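Local coordinates for arginine kinase (Anthopleura japonica, PDB 4RF6), which catalyses the reversible transfer of a phosphoryl group from ATP to L-arginine, giving phosphoarginine and ADP, at residues E8-F13 with S63-L68. Numbering follows the deposited sequence.
Sequences ETAAKF and SGVVNL
Ala10 puts its single methyl against two consecutive valines at the end of helix 57-66, and this small apolar patch is the whole of the side-chain contact. No hydrogen bond crosses it. The backbones come within 5.6 Å, Ala10 CA to Val66 CA, a spacing consistent with the small side chain of Ala10. Val66 can be followed outward from CB: with CG1 anti to the backbone N (chi1 169°), CG2 lies beside that N and meets Ala10 CB at 3.7 Å. Val65 has a similar torsion but uses the other branch, its CG1 lying 4.1 Å from Ala10 CB. The helix ends just after Val66: Asn67 leaves helical geometry, and its ND2 folds back to Ser63 O (3.0 Å), which also accepts from Asn67 N on the opposite face of the carbonyl plane. Asn67 OD1 is held by Arg200. Residues 63-68 belong to the phosphagen kinase N-terminal region, and the Val65 side chain is about 8 Å from Gly73, which probably helps bind substrate, as in related kinases. The contact joins the N-terminal helix 7-14 to helix 57-66 in the first repeat, where Ala10 also touches Asn62, Trp58 packs on Val65 and Phe13, and helix 200-205 meets Val66 through Ala204.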
ATOM      1  N   GLU A   8     -20.073 -34.237 -17.463  1.00 44.24           N
ATOM      2  CA  GLU A   8     -20.803 -35.235 -18.250  1.00 45.60           C
ATOM      3  C   GLU A   8     -20.809 -36.623 -17.603  1.00 42.14           C
ATOM      4  O   GLU A   8     -21.810 -37.340 -17.668  1.00 39.93           O
ATOM      5  CB  GLU A   8     -20.237 -35.326 -19.674  1.00 50.84           C
ATOM      6  CG  GLU A   8     -20.230 -34.009 -20.462  1.00 55.44           C
ATOM      7  CD  GLU A   8     -19.007 -33.147 -20.173  1.00 58.55           C
ATOM      8  OE1 GLU A   8     -18.887 -32.055 -20.773  1.00 58.90           O
ATOM      9  OE2 GLU A   8     -18.168 -33.566 -19.347  1.00 59.94           O
ATOM     10  N   THR A   9     -19.689 -36.990 -16.981  1.00 39.86           N
ATOM     11  CA  THR A   9     -19.544 -38.292 -16.328  1.00 40.56           C
ATOM     12  C   THR A   9     -20.305 -38.344 -15.004  1.00 38.74           C
ATOM     13  O   THR A   9     -20.928 -39.355 -14.669  1.00 39.36           O
ATOM     14  CB  THR A   9     -18.058 -38.638 -16.081  1.00 42.37           C
ATOM     15  OG1 THR A   9     -17.370 -38.725 -17.335  1.00 45.91           O
ATOM     16  CG2 THR A   9     -17.920 -39.964 -15.348  1.00 41.14           C
ATOM     17  N   ALA A  10     -20.247 -37.252 -14.249  1.00 33.92           N
ATOM     18  CA  ALA A  10     -20.967 -37.170 -12.982  1.00 30.47           C
ATOM     19  C   ALA A  10     -22.477 -37.259 -13.201  1.00 28.62           C
ATOM     20  O   ALA A  10     -23.181 -37.935 -12.452  1.00 28.59           O
ATOM     21  CB  ALA A  10     -20.609 -35.888 -12.249  1.00 28.58           C
ATOM     22  N   ALA A  11     -22.966 -36.566 -14.224  1.00 28.05           N
ATOM     23  CA  ALA A  11     -24.394 -36.554 -14.545  1.00 26.11           C
ATOM     24  C   ALA A  11     -24.991 -37.953 -14.758  1.00 31.50           C
ATOM     25  O   ALA A  11     -26.142 -38.205 -14.382  1.00 28.39           O
ATOM     26  CB  ALA A  11     -24.653 -35.675 -15.753  1.00 26.55           C
ATOM     27  N   LYS A  12     -24.222 -38.850 -15.374  1.00 33.68           N
ATOM     28  CA  LYS A  12     -24.678 -40.219 -15.602  1.00 35.56           C
ATOM     29  C   LYS A  12     -25.019 -40.926 -14.294  1.00 36.85           C
ATOM     30  O   LYS A  12     -26.015 -41.648 -14.202  1.00 37.28           O
ATOM     31  CB  LYS A  12     -23.616 -41.033 -16.340  1.00 36.15           C
ATOM     32  CG  LYS A  12     -23.390 -40.639 -17.786  1.00 37.54           C
ATOM     33  CD  LYS A  12     -22.582 -41.716 -18.497  1.00 41.49           C
ATOM     34  CE  LYS A  12     -21.752 -41.138 -19.633  1.00 44.94           C
ATOM     35  NZ  LYS A  12     -21.242 -42.199 -20.551  1.00 45.79           N
ATOM     36  N   PHE A  13     -24.177 -40.726 -13.288  1.00 35.95           N
ATOM     37  CA  PHE A  13     -24.387 -41.346 -11.988  1.00 33.32           C
ATOM     38  C   PHE A  13     -25.469 -40.604 -11.208  1.00 30.92           C
ATOM     39  O   PHE A  13     -26.304 -41.223 -10.544  1.00 31.90           O
ATOM     40  CB  PHE A  13     -23.074 -41.397 -11.203  1.00 33.25           C
ATOM     41  CG  PHE A  13     -22.043 -42.315 -11.805  1.00 34.59           C
ATOM     42  CD1 PHE A  13     -21.045 -41.819 -12.635  1.00 35.16           C
ATOM     43  CD2 PHE A  13     -22.077 -43.678 -11.544  1.00 36.86           C
ATOM     44  CE1 PHE A  13     -20.099 -42.663 -13.192  1.00 37.59           C
ATOM     45  CE2 PHE A  13     -21.136 -44.532 -12.096  1.00 38.73           C
ATOM     46  CZ  PHE A  13     -20.144 -44.023 -12.921  1.00 39.67           C
ATOM     47  N   SER A  63     -20.091 -31.360  -6.724  1.00 25.31           N
ATOM     48  CA  SER A  63     -18.869 -30.653  -7.103  1.00 25.05           C
ATOM     49  C   SER A  63     -17.635 -31.535  -6.917  1.00 24.13           C
ATOM     50  O   SER A  63     -16.700 -31.496  -7.726  1.00 25.91           O
ATOM     51  CB  SER A  63     -18.719 -29.358  -6.314  1.00 23.33           C
ATOM     52  OG  SER A  63     -17.596 -28.629  -6.768  1.00 25.96           O
ATOM     53  N   GLY A  64     -17.645 -32.339  -5.858  1.00 24.00           N
ATOM     54  CA  GLY A  64     -16.530 -33.220  -5.558  1.00 26.11           C
ATOM     55  C   GLY A  64     -16.381 -34.399  -6.505  1.00 28.44           C
ATOM     56  O   GLY A  64     -15.317 -35.023  -6.565  1.00 29.68           O
ATOM     57  N   VAL A  65     -17.448 -34.717  -7.235  1.00 27.83           N
ATOM     58  CA  VAL A  65     -17.395 -35.778  -8.236  1.00 30.91           C
ATOM     59  C   VAL A  65     -17.029 -35.191  -9.598  1.00 33.60           C
ATOM     60  O   VAL A  65     -16.232 -35.770 -10.343  1.00 33.93           O
ATOM     61  CB  VAL A  65     -18.731 -36.529  -8.347  1.00 29.26           C
ATOM     62  CG1 VAL A  65     -18.568 -37.756  -9.230  1.00 31.16           C
ATOM     63  CG2 VAL A  65     -19.232 -36.936  -6.968  1.00 28.09           C
ATOM     64  N   VAL A  66     -17.624 -34.041  -9.915  1.00 32.00           N
ATOM     65  CA  VAL A  66     -17.303 -33.317 -11.142  1.00 32.86           C
ATOM     66  C   VAL A  66     -15.833 -32.919 -11.127  1.00 35.90           C
ATOM     67  O   VAL A  66     -15.116 -33.103 -12.113  1.00 37.43           O
ATOM     68  CB  VAL A  66     -18.176 -32.055 -11.307  1.00 32.80           C
ATOM     69  CG1 VAL A  66     -17.654 -31.168 -12.442  1.00 32.23           C
ATOM     70  CG2 VAL A  66     -19.629 -32.437 -11.552  1.00 31.73           C
ATOM     71  N   ASN A  67     -15.395 -32.378  -9.994  1.00 26.34           N
ATOM     72  CA  ASN A  67     -14.009 -31.972  -9.808  1.00 28.84           C
ATOM     73  C   ASN A  67     -13.295 -32.941  -8.875  1.00 32.14           C
ATOM     74  O   ASN A  67     -13.224 -32.713  -7.665  1.00 31.40           O
ATOM     75  CB  ASN A  67     -13.940 -30.550  -9.244  1.00 30.79           C
ATOM     76  CG  ASN A  67     -14.791 -29.568 -10.031  1.00 35.86           C
ATOM     77  OD1 ASN A  67     -14.421 -29.153 -11.129  1.00 37.26           O
ATOM     78  ND2 ASN A  67     -15.939 -29.193  -9.470  1.00 36.19           N
ATOM     79  N   LEU A  68     -12.767 -34.019  -9.448  1.00 35.24           N
ATOM     80  CA  LEU A  68     -12.147 -35.096  -8.676  1.00 38.18           C
ATOM     81  C   LEU A  68     -10.919 -34.642  -7.886  1.00 40.47           C
ATOM     82  O   LEU A  68     -10.510 -35.300  -6.927  1.00 40.86           O
ATOM     83  CB  LEU A  68     -11.779 -36.260  -9.600  1.00 40.35           C
ATOM     84  CG  LEU A  68     -12.959 -37.027 -10.195  1.00 43.45           C
ATOM     85  CD1 LEU A  68     -12.493 -37.970 -11.294  1.00 45.52           C
ATOM     86  CD2 LEU A  68     -13.717 -37.793  -9.111  1.00 41.88           C
TER